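Local coordinates for hypothetical protein yxiM (Bacillus subtilis, PDB 2O14), which is an uncharacterised member of the GDSL lipolytic enzyme family and probably acts as an esterase, joining a galactose-binding-like domain to a hydrolase domain, at residues N162-V167 with P230-M235; R213-D218 with R259-Q264; K226-G231 with R263-K268. All blocks are in the same frame, centred on the assembly; numbering follows the deposited sequence.

Contact 1: N162-V167 with P230-M235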
loop_
_atom_site.group_PDB
_atom_site.type_symbol
_atom_site.label_atom_id
_atom_site.label_comp_id
_atom_site.label_asym_id
_atom_site.label_seq_id
_atom_site.Cartn_x
_atom_site.Cartn_y
_atom_site.Cartn_z
ATOM N N ASN A 162 -3.735 -11.425 -10.797
ATOM C CA ASN A 162 -2.458 -12.039 -11.142
ATOM C C ASN A 162 -1.755 -12.367 -9.827
ATOM O O ASN A 162 -2.167 -11.895 -8.765
ATOM C CB ASN A 162 -1.585 -11.078 -11.955
ATOM C CG ASN A 162 -2.047 -10.937 -13.393
ATOM O OD1 ASN A 162 -2.267 -11.932 -14.084
ATOM N ND2 ASN A 162 -2.187 -9.700 -13.855
ATOM N N ARG A 163 -0.703 -13.174 -9.893
ATOM C CA ARG A 163 0.040 -13.532 -8.691
ATOM C C ARG A 163 0.519 -12.230 -8.050
ATOM O O ARG A 163 1.062 -11.358 -8.733
ATOM C CB ARG A 163 1.222 -14.414 -9.059
ATOM C CG ARG A 163 1.761 -15.217 -7.905
ATOM C CD ARG A 163 2.787 -16.208 -8.396
ATOM N NE ARG A 163 3.296 -17.039 -7.315
ATOM C CZ ARG A 163 4.220 -17.977 -7.483
ATOM N NH1 ARG A 163 4.726 -18.194 -8.692
ATOM N NH2 ARG A 163 4.644 -18.686 -6.446
ATOM N N THR A 164 0.322 -12.091 -6.744
ATOM C CA THR A 164 0.698 -10.850 -6.082
ATOM C C THR A 164 1.317 -10.993 -4.703
ATOM O O THR A 164 1.022 -11.929 -3.967
ATOM C CB THR A 164 -0.537 -9.940 -5.911
ATOM O OG1 THR A 164 -1.244 -9.844 -7.155
ATOM C CG2 THR A 164 -0.115 -8.547 -5.451
ATOM N N ILE A 165 2.176 -10.035 -4.366
ATOM C CA ILE A 165 2.806 -9.976 -3.056
ATOM C C ILE A 165 2.075 -8.840 -2.339
ATOM O O ILE A 165 2.209 -7.678 -2.732
ATOM C CB ILE A 165 4.291 -9.571 -3.129
ATOM C CG1 ILE A 165 5.083 -10.568 -3.976
ATOM C CG2 ILE A 165 4.872 -9.497 -1.714
ATOM C CD1 ILE A 165 5.155 -11.938 -3.373
ATOM N N TYR A 166 1.293 -9.164 -1.313
ATOM C CA TYR A 166 0.577 -8.133 -0.564
ATOM C C TYR A 166 1.448 -7.760 0.629
ATOM O O TYR A 166 1.787 -8.617 1.450
ATOM C CB TYR A 166 -0.776 -8.663 -0.088
ATOM C CG TYR A 166 -1.736 -8.944 -1.219
ATOM C CD1 TYR A 166 -2.545 -7.935 -1.739
ATOM C CD2 TYR A 166 -1.804 -10.208 -1.799
ATOM C CE1 TYR A 166 -3.402 -8.179 -2.810
ATOM C CE2 TYR A 166 -2.653 -10.461 -2.872
ATOM C CZ TYR A 166 -3.448 -9.445 -3.372
ATOM O OH TYR A 166 -4.277 -9.698 -4.437
ATOM N N VAL A 167 1.812 -6.486 0.726
ATOM C CA VAL A 167 2.672 -6.038 1.813
ATOM C C VAL A 167 1.959 -5.278 2.926
ATOM O O VAL A 167 1.196 -4.342 2.673
ATOM C CB VAL A 167 3.814 -5.139 1.283
ATOM C CG1 VAL A 167 4.824 -4.868 2.391
ATOM C CG2 VAL A 167 4.494 -5.799 0.095
ATOM N N PRO A 230 -4.374 -18.682 -3.172
ATOM C CA PRO A 230 -3.219 -19.573 -3.299
ATOM C C PRO A 230 -2.252 -19.055 -4.358
ATOM O O PRO A 230 -2.663 -18.636 -5.446
ATOM C CB PRO A 230 -3.856 -20.903 -3.695
ATOM C CG PRO A 230 -5.156 -20.870 -2.963
ATOM C CD PRO A 230 -5.634 -19.450 -3.209
ATOM N N GLY A 231 -0.966 -19.076 -4.027
ATOM C CA GLY A 231 0.043 -18.606 -4.953
ATOM C C GLY A 231 0.609 -17.268 -4.528
ATOM O O GLY A 231 1.774 -16.965 -4.803
ATOM N N ASP A 232 -0.214 -16.467 -3.853
ATOM C CA ASP A 232 0.209 -15.150 -3.390
ATOM C C ASP A 232 0.991 -15.213 -2.080
ATOM O O ASP A 232 1.041 -16.248 -1.409
ATOM C CB ASP A 232 -1.001 -14.229 -3.181
ATOM C CG ASP A 232 -1.802 -14.007 -4.450
ATOM O OD1 ASP A 232 -1.202 -13.974 -5.546
ATOM O OD2 ASP A 232 -3.036 -13.847 -4.344
ATOM N N TYR A 233 1.594 -14.085 -1.723
ATOM C CA TYR A 233 2.353 -13.971 -0.487
ATOM C C TYR A 233 1.899 -12.740 0.286
ATOM O O TYR A 233 1.660 -11.679 -0.299
ATOM C CB TYR A 233 3.853 -13.857 -0.781
ATOM C CG TYR A 233 4.504 -15.159 -1.171
ATOM C CD1 TYR A 233 4.655 -16.189 -0.248
ATOM C CD2 TYR A 233 4.980 -15.360 -2.463
ATOM C CE1 TYR A 233 5.268 -17.393 -0.601
ATOM C CE2 TYR A 233 5.596 -16.559 -2.828
ATOM C CZ TYR A 233 5.737 -17.570 -1.890
ATOM O OH TYR A 233 6.345 -18.754 -2.248
ATOM N N PHE A 234 1.750 -12.895 1.598
ATOM C CA PHE A 234 1.384 -11.779 2.459
ATOM C C PHE A 234 2.671 -11.466 3.209
ATOM O O PHE A 234 3.051 -12.191 4.127
ATOM C CB PHE A 234 0.280 -12.175 3.442
ATOM C CG PHE A 234 -0.022 -11.121 4.480
ATOM C CD1 PHE A 234 -0.023 -9.765 4.146
ATOM C CD2 PHE A 234 -0.350 -11.486 5.786
ATOM C CE1 PHE A 234 -0.347 -8.784 5.097
ATOM C CE2 PHE A 234 -0.678 -10.514 6.746
ATOM C CZ PHE A 234 -0.676 -9.161 6.397
HETATM N N MSE A 235 3.355 -10.408 2.791
HETATM C CA MSE A 235 4.607 -10.009 3.421
HETATM C C MSE A 235 4.270 -8.982 4.484
HETATM O O MSE A 235 3.890 -7.849 4.173
HETATM C CB MSE A 235 5.542 -9.423 2.373
HETATM C CG MSE A 235 6.960 -9.244 2.847
HETATM SE SE MSE A 235 8.168 -9.377 1.355
HETATM C CE MSE A 235 8.767 -11.194 1.632
HETATM O O HOH W 1 -4.315 -12.060 -5.674
#
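Y166 and Y233 lie on two neighbouring parallel strands, 164-167 and 233-235, of the five-stranded parallel sheet of the SGNH (GDSL-type) hydrolase fold. Three backbone bonds join them. Y233 N gives its hydrogen to T164 O, and Y166 N gives its own to Y233 O at 2.7 Å. M235 N then donates to Y166 O, which also receives a CA-H...O contact from F234. Ahead of the ladder, side chains take over. A chi1 of -60° puts D232 CG beside its own backbone N, and from there D232 OD1 accepts from T164 N at 2.7 Å. The donor comes from above the carboxylate plane. The other oxygen, D232 OD2, takes a hydrogen from a water at 2.6 Å. That water accepts in turn from Y166 OH, and D232 OD2 also accepts from K229 N. Both carboxylate oxygens are thus occupied. T164 OG1 donates back to N162 O, while T164 CG2 lies over the centre of one face of the Y166 ring. The Y233 hydroxyl is hydrogen-bonded to A365 O near the C terminus. On the I165 side of the sheet, I165 CD1 packs at the edge of the Y233 ring and touches Y233 CB at 3.5 Å. I165 CG2 meets M235 CB. Backbone hydrogen bonds to Q201 and R203 join strand 201-204 to the other edge of strand 164-169. At the loop end the extended R163 chain passes D232, and R163 NE donates in its guanidinium plane to G231 O at 2.9 Å.

Contact 2: R213-D218 with R259-Q264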
loop_
_atom_site.group_PDB
_atom_site.type_symbol
_atom_site.label_atom_id
_atom_site.label_comp_id
_atom_site.label_asym_id
_atom_site.label_seq_id
_atom_site.Cartn_x
_atom_site.Cartn_y
_atom_site.Cartn_z
ATOM N N ARG A 213 -2.999 -4.285 15.604
ATOM C CA ARG A 213 -4.431 -4.148 15.864
ATOM C C ARG A 213 -5.100 -3.313 14.775
ATOM O O ARG A 213 -6.124 -3.714 14.222
ATOM C CB ARG A 213 -4.666 -3.495 17.231
ATOM C CG ARG A 213 -6.105 -3.561 17.722
ATOM C CD ARG A 213 -6.327 -2.579 18.854
ATOM N NE ARG A 213 -5.512 -2.862 20.034
ATOM C CZ ARG A 213 -4.811 -1.941 20.694
ATOM N NH1 ARG A 213 -4.109 -2.276 21.769
ATOM N NH2 ARG A 213 -4.788 -0.686 20.261
ATOM N N GLY A 214 -4.514 -2.158 14.474
ATOM C CA GLY A 214 -5.064 -1.282 13.453
ATOM C C GLY A 214 -5.073 -1.892 12.060
ATOM O O GLY A 214 -6.059 -1.790 11.337
ATOM N N PHE A 215 -3.972 -2.523 11.673
ATOM C CA PHE A 215 -3.888 -3.140 10.362
ATOM C C PHE A 215 -5.000 -4.174 10.232
ATOM O O PHE A 215 -5.636 -4.297 9.186
ATOM C CB PHE A 215 -2.517 -3.807 10.180
ATOM C CG PHE A 215 -2.204 -4.167 8.757
ATOM C CD1 PHE A 215 -2.702 -5.335 8.190
ATOM C CD2 PHE A 215 -1.449 -3.304 7.961
ATOM C CE1 PHE A 215 -2.457 -5.637 6.844
ATOM C CE2 PHE A 215 -1.201 -3.595 6.623
ATOM C CZ PHE A 215 -1.705 -4.762 6.061
ATOM N N ARG A 216 -5.247 -4.903 11.313
ATOM C CA ARG A 216 -6.276 -5.931 11.317
ATOM C C ARG A 216 -7.702 -5.400 11.278
ATOM O O ARG A 216 -8.511 -5.806 10.438
ATOM C CB ARG A 216 -6.134 -6.818 12.553
ATOM C CG ARG A 216 -7.221 -7.877 12.675
ATOM C CD ARG A 216 -7.016 -8.727 13.912
ATOM N NE ARG A 216 -7.947 -9.849 13.971
ATOM C CZ ARG A 216 -9.232 -9.750 14.307
ATOM N NH1 ARG A 216 -9.757 -8.571 14.624
ATOM N NH2 ARG A 216 -9.998 -10.834 14.321
ATOM N N ASN A 217 -7.991 -4.475 12.181
ATOM C CA ASN A 217 -9.341 -3.941 12.327
ATOM C C ASN A 217 -9.820 -2.759 11.493
ATOM O O ASN A 217 -11.025 -2.623 11.266
ATOM C CB ASN A 217 -9.569 -3.609 13.800
ATOM C CG ASN A 217 -9.300 -4.792 14.704
ATOM O OD1 ASN A 217 -9.121 -4.637 15.912
ATOM N ND2 ASN A 217 -9.278 -5.986 14.125
ATOM N N ASP A 218 -8.911 -1.913 11.020
ATOM C CA ASP A 218 -9.364 -0.732 10.292
ATOM C C ASP A 218 -9.367 -0.708 8.764
ATOM O O ASP A 218 -9.353 0.366 8.168
ATOM C CB ASP A 218 -8.649 0.508 10.856
ATOM C CG ASP A 218 -8.952 0.723 12.345
ATOM O OD1 ASP A 218 -10.127 0.582 12.730
ATOM O OD2 ASP A 218 -8.033 1.030 13.135
ATOM N N ARG A 259 -1.219 -13.477 15.136
ATOM C CA ARG A 259 -1.565 -14.879 14.919
ATOM C C ARG A 259 -2.859 -15.002 14.121
ATOM O O ARG A 259 -2.949 -15.788 13.180
ATOM C CB ARG A 259 -1.733 -15.595 16.261
ATOM C CG ARG A 259 -1.952 -17.099 16.152
ATOM C CD ARG A 259 -2.348 -17.683 17.499
ATOM N NE ARG A 259 -1.400 -17.336 18.552
ATOM C CZ ARG A 259 -0.162 -17.816 18.641
ATOM N NH1 ARG A 259 0.291 -18.674 17.737
ATOM N NH2 ARG A 259 0.626 -17.433 19.636
ATOM N N ASP A 260 -3.858 -14.215 14.508
ATOM C CA ASP A 260 -5.155 -14.231 13.846
ATOM C C ASP A 260 -5.054 -13.842 12.376
ATOM O O ASP A 260 -5.635 -14.507 11.517
ATOM C CB ASP A 260 -6.116 -13.284 14.559
ATOM C CG ASP A 260 -7.503 -13.315 13.964
ATOM O OD1 ASP A 260 -8.171 -14.369 14.048
ATOM O OD2 ASP A 260 -7.922 -12.283 13.405
HETATM N N MSE A 261 -4.323 -12.770 12.086
HETATM C CA MSE A 261 -4.162 -12.325 10.705
HETATM C C MSE A 261 -3.529 -13.422 9.860
HETATM O O MSE A 261 -3.965 -13.682 8.740
HETATM C CB MSE A 261 -3.287 -11.070 10.628
HETATM C CG MSE A 261 -3.905 -9.836 11.250
HETATM SE SE MSE A 261 -3.124 -8.217 10.523
HETATM C CE MSE A 261 -1.606 -8.025 11.715
ATOM N N ILE A 262 -2.493 -14.058 10.401
ATOM C CA ILE A 262 -1.804 -15.134 9.693
ATOM C C ILE A 262 -2.770 -16.266 9.359
ATOM O O ILE A 262 -2.764 -16.799 8.247
ATOM C CB ILE A 262 -0.650 -15.708 10.542
ATOM C CG1 ILE A 262 0.419 -14.639 10.756
ATOM C CG2 ILE A 262 -0.063 -16.939 9.858
ATOM C CD1 ILE A 262 1.428 -14.995 11.821
ATOM N N ARG A 263 -3.600 -16.633 10.328
ATOM C CA ARG A 263 -4.564 -17.706 10.128
ATOM C C ARG A 263 -5.612 -17.336 9.087
ATOM O O ARG A 263 -5.972 -18.152 8.237
ATOM C CB ARG A 263 -5.226 -18.064 11.461
ATOM C CG ARG A 263 -4.240 -18.685 12.442
ATOM C CD ARG A 263 -4.910 -19.219 13.690
ATOM N NE ARG A 263 -3.966 -20.001 14.482
ATOM C CZ ARG A 263 -4.254 -20.583 15.642
ATOM N NH1 ARG A 263 -5.471 -20.474 16.162
ATOM N NH2 ARG A 263 -3.324 -21.281 16.282
ATOM N N GLN A 264 -6.096 -16.100 9.143
ATOM C CA GLN A 264 -7.091 -15.658 8.182
ATOM C C GLN A 264 -6.518 -15.690 6.776
ATOM O O GLN A 264 -7.193 -16.103 5.836
ATOM C CB GLN A 264 -7.574 -14.248 8.514
ATOM C CG GLN A 264 -8.455 -14.175 9.741
ATOM C CD GLN A 264 -9.219 -12.876 9.807
ATOM O OE1 GLN A 264 -9.948 -12.533 8.880
ATOM N NE2 GLN A 264 -9.058 -12.143 10.903
#
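D260 OD2 is gripped by R216 of the facing helix and by Q264 one turn further along its own helix. The R216 guanidinium turns the edge carrying NE and NH2 to this single oxygen, forming a salt bridge. R216 NH2 donates at 2.7 Å, with the oxygen in the guanidinium plane. The R216 NE to D260 OD2 distance is modelled as very short, so its exact value is doubtful. Q264 NE2 donates to D260 OD2 at 2.8 Å. R216 NH2 and Q264 NE2 reach the oxygen from opposite faces of the carboxylate plane. The two side chains of the ion pair cross at about a right angle, their flat groups 46° apart. R216 reaches across with an extended chain, its CG anti to the backbone N (chi1 177°). These bonds would favour the charged form of D260. Beside the ion pair the contact is apolar. M261, a selenomethionine, buries its end between the helices. Its chain bends at the last torsion, and SE lies 3.7 Å from F215 CD1. SE approaches the F215 ring obliquely, 5.0 Å from the centroid, as a Met-aromatic contact. R216 CB touches the same selenium at 3.9 Å. Helix 220-225 packs on these residues: I224 on F215 and L221 on M261. The F215 side chain is about 11 Å from that of S171, the probable nucleophile. The axes of segments 213-217 and 259-264 approach to 10.6 Å at 35°, and the pair belongs to the helical layer of the alpha/beta SGNH hydrolase fold.

Contact 3: K226-G231 with R263-K268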
loop_
_atom_site.group_PDB
_atom_site.type_symbol
_atom_site.label_atom_id
_atom_site.label_comp_id
_atom_site.label_asym_id
_atom_site.label_seq_id
_atom_site.Cartn_x
_atom_site.Cartn_y
_atom_site.Cartn_z
ATOM N N LYS A 226 -9.673 -9.688 0.620
ATOM C CA LYS A 226 -10.616 -9.589 -0.482
ATOM C C LYS A 226 -10.083 -10.271 -1.743
ATOM O O LYS A 226 -10.853 -10.839 -2.518
ATOM C CB LYS A 226 -10.885 -8.114 -0.791
ATOM C CG LYS A 226 -11.836 -7.858 -1.957
ATOM C CD LYS A 226 -13.292 -7.933 -1.530
ATOM C CE LYS A 226 -14.216 -7.570 -2.683
ATOM N NZ LYS A 226 -15.641 -7.595 -2.266
ATOM N N TYR A 227 -8.769 -10.225 -1.945
ATOM C CA TYR A 227 -8.186 -10.793 -3.157
ATOM C C TYR A 227 -7.104 -11.856 -3.000
ATOM O O TYR A 227 -6.902 -12.661 -3.908
ATOM C CB TYR A 227 -7.618 -9.666 -4.026
ATOM C CG TYR A 227 -8.603 -8.565 -4.329
ATOM C CD1 TYR A 227 -9.681 -8.782 -5.185
ATOM C CD2 TYR A 227 -8.451 -7.296 -3.769
ATOM C CE1 TYR A 227 -10.585 -7.759 -5.482
ATOM C CE2 TYR A 227 -9.357 -6.263 -4.059
ATOM C CZ TYR A 227 -10.417 -6.502 -4.916
ATOM O OH TYR A 227 -11.306 -5.492 -5.216
ATOM N N ILE A 228 -6.402 -11.869 -1.873
ATOM C CA ILE A 228 -5.330 -12.846 -1.688
ATOM C C ILE A 228 -5.828 -14.284 -1.855
ATOM O O ILE A 228 -6.895 -14.648 -1.367
ATOM C CB ILE A 228 -4.643 -12.658 -0.312
ATOM C CG1 ILE A 228 -3.233 -13.253 -0.355
ATOM C CG2 ILE A 228 -5.475 -13.298 0.780
ATOM C CD1 ILE A 228 -2.357 -12.853 0.828
ATOM N N LYS A 229 -5.047 -15.094 -2.561
ATOM C CA LYS A 229 -5.410 -16.483 -2.822
ATOM C C LYS A 229 -4.174 -17.373 -2.944
ATOM O O LYS A 229 -3.043 -16.899 -2.831
ATOM C CB LYS A 229 -6.222 -16.568 -4.118
ATOM C CG LYS A 229 -5.529 -15.954 -5.327
ATOM C CD LYS A 229 -6.385 -16.083 -6.587
ATOM C CE LYS A 229 -5.789 -15.302 -7.750
ATOM N NZ LYS A 229 -4.412 -15.743 -8.082
ATOM N N PRO A 230 -4.374 -18.682 -3.172
ATOM C CA PRO A 230 -3.219 -19.573 -3.299
ATOM C C PRO A 230 -2.252 -19.055 -4.358
ATOM O O PRO A 230 -2.663 -18.636 -5.446
ATOM C CB PRO A 230 -3.856 -20.903 -3.695
ATOM C CG PRO A 230 -5.156 -20.870 -2.963
ATOM C CD PRO A 230 -5.634 -19.450 -3.209
ATOM N N GLY A 231 -0.966 -19.076 -4.027
ATOM C CA GLY A 231 0.043 -18.606 -4.953
ATOM C C GLY A 231 0.609 -17.268 -4.528
ATOM O O GLY A 231 1.774 -16.965 -4.803
ATOM N N ARG A 263 -3.600 -16.633 10.328
ATOM C CA ARG A 263 -4.564 -17.706 10.128
ATOM C C ARG A 263 -5.612 -17.336 9.087
ATOM O O ARG A 263 -5.972 -18.152 8.237
ATOM C CB ARG A 263 -5.226 -18.064 11.461
ATOM C CG ARG A 263 -4.240 -18.685 12.442
ATOM C CD ARG A 263 -4.910 -19.219 13.690
ATOM N NE ARG A 263 -3.966 -20.001 14.482
ATOM C CZ ARG A 263 -4.254 -20.583 15.642
ATOM N NH1 ARG A 263 -5.471 -20.474 16.162
ATOM N NH2 ARG A 263 -3.324 -21.281 16.282
ATOM N N GLN A 264 -6.096 -16.100 9.143
ATOM C CA GLN A 264 -7.091 -15.658 8.182
ATOM C C GLN A 264 -6.518 -15.690 6.776
ATOM O O GLN A 264 -7.193 -16.103 5.836
ATOM C CB GLN A 264 -7.574 -14.248 8.514
ATOM C CG GLN A 264 -8.455 -14.175 9.741
ATOM C CD GLN A 264 -9.219 -12.876 9.807
ATOM O OE1 GLN A 264 -9.948 -12.533 8.880
ATOM N NE2 GLN A 264 -9.058 -12.143 10.903
ATOM N N VAL A 265 -5.271 -15.258 6.625
ATOM C CA VAL A 265 -4.653 -15.266 5.309
ATOM C C VAL A 265 -4.398 -16.702 4.859
ATOM O O VAL A 265 -4.642 -17.043 3.704
ATOM C CB VAL A 265 -3.328 -14.472 5.292
ATOM C CG1 VAL A 265 -2.604 -14.686 3.961
ATOM C CG2 VAL A 265 -3.617 -12.986 5.489
ATOM N N LYS A 266 -3.918 -17.545 5.768
ATOM C CA LYS A 266 -3.663 -18.937 5.419
ATOM C C LYS A 266 -4.968 -19.633 5.061
ATOM O O LYS A 266 -4.981 -20.576 4.272
ATOM C CB LYS A 266 -2.975 -19.672 6.571
ATOM C CG LYS A 266 -1.466 -19.491 6.609
ATOM C CD LYS A 266 -0.867 -20.159 7.841
ATOM C CE LYS A 266 0.649 -20.255 7.755
ATOM N NZ LYS A 266 1.078 -21.180 6.666
ATOM N N ALA A 267 -6.068 -19.161 5.636
ATOM C CA ALA A 267 -7.377 -19.744 5.351
ATOM C C ALA A 267 -7.764 -19.501 3.890
ATOM O O ALA A 267 -8.643 -20.175 3.356
ATOM C CB ALA A 267 -8.430 -19.145 6.277
ATOM N N LYS A 268 -7.104 -18.536 3.251
ATOM C CA LYS A 268 -7.377 -18.211 1.853
ATOM C C LYS A 268 -6.494 -19.041 0.929
ATOM O O LYS A 268 -6.629 -18.975 -0.292
ATOM C CB LYS A 268 -7.120 -16.725 1.585
ATOM C CG LYS A 268 -8.013 -15.770 2.354
ATOM C CD LYS A 268 -9.452 -15.814 1.863
ATOM C CE LYS A 268 -10.284 -14.737 2.545
ATOM N NZ LYS A 268 -11.678 -14.694 2.022
#
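K268 and I228 bury the most surface here, followed by V265. I228 lies in the loop between helix 220-225 and strand 233-237, and its CB is directed toward segment 263-268, at the end region of helix 251-266. Its two branches share the work. I228 CD1 meets V265 CG1 at 3.6 Å, the two side chains crossing at about a right angle. I228 CG1 is anti to the backbone N (chi1 -157°), which leaves CG2 between N and the carbonyl carbon, where it meets K268 CG at 3.9 Å. K268 contributes the base of its chain, not its amine. Its CB rests 3.6 Å from I228 O, and chi2 of -70° puts CD out of the extended position relative to CA. K268 also brings its backbone: P230 CD touches K268 O at 3.1 Å. L225 packs on both V265 and K268, and A270 touches I228 and V265. Y166 of the central sheet also lies against I228. No hydrogen bond or salt bridge joins the two segments. The attachment is van der Waals packing of methyl and methylene groups, partly against backbone carbonyl oxygens. K268 and P230 are exposed, and the lysine takes part through its aliphatic carbons.

In the fold
After the N-terminal beta sheets the chain reaches strand 164-169 of the parallel sheet. Contact 1 closes the loop from there to strand 233-237, including strand 201-204 and helices 187-190, 212-217 and 220-225. Contact 2 starts within that loop and ends beyond it on helix 251-266, so contacts 1 and 2 cross. Contact 3 starts at 226-231, inside the loop of contact 2, and shares P230 and G231 with contact 1. It closes a shorter loop and ends on the same helix, sharing R263 and Q264 with contact 2. F234 touches F215 of contact 2, and V265 and I228 of contact 3. Together the three contacts tie two strands of the parallel sheet to its helices.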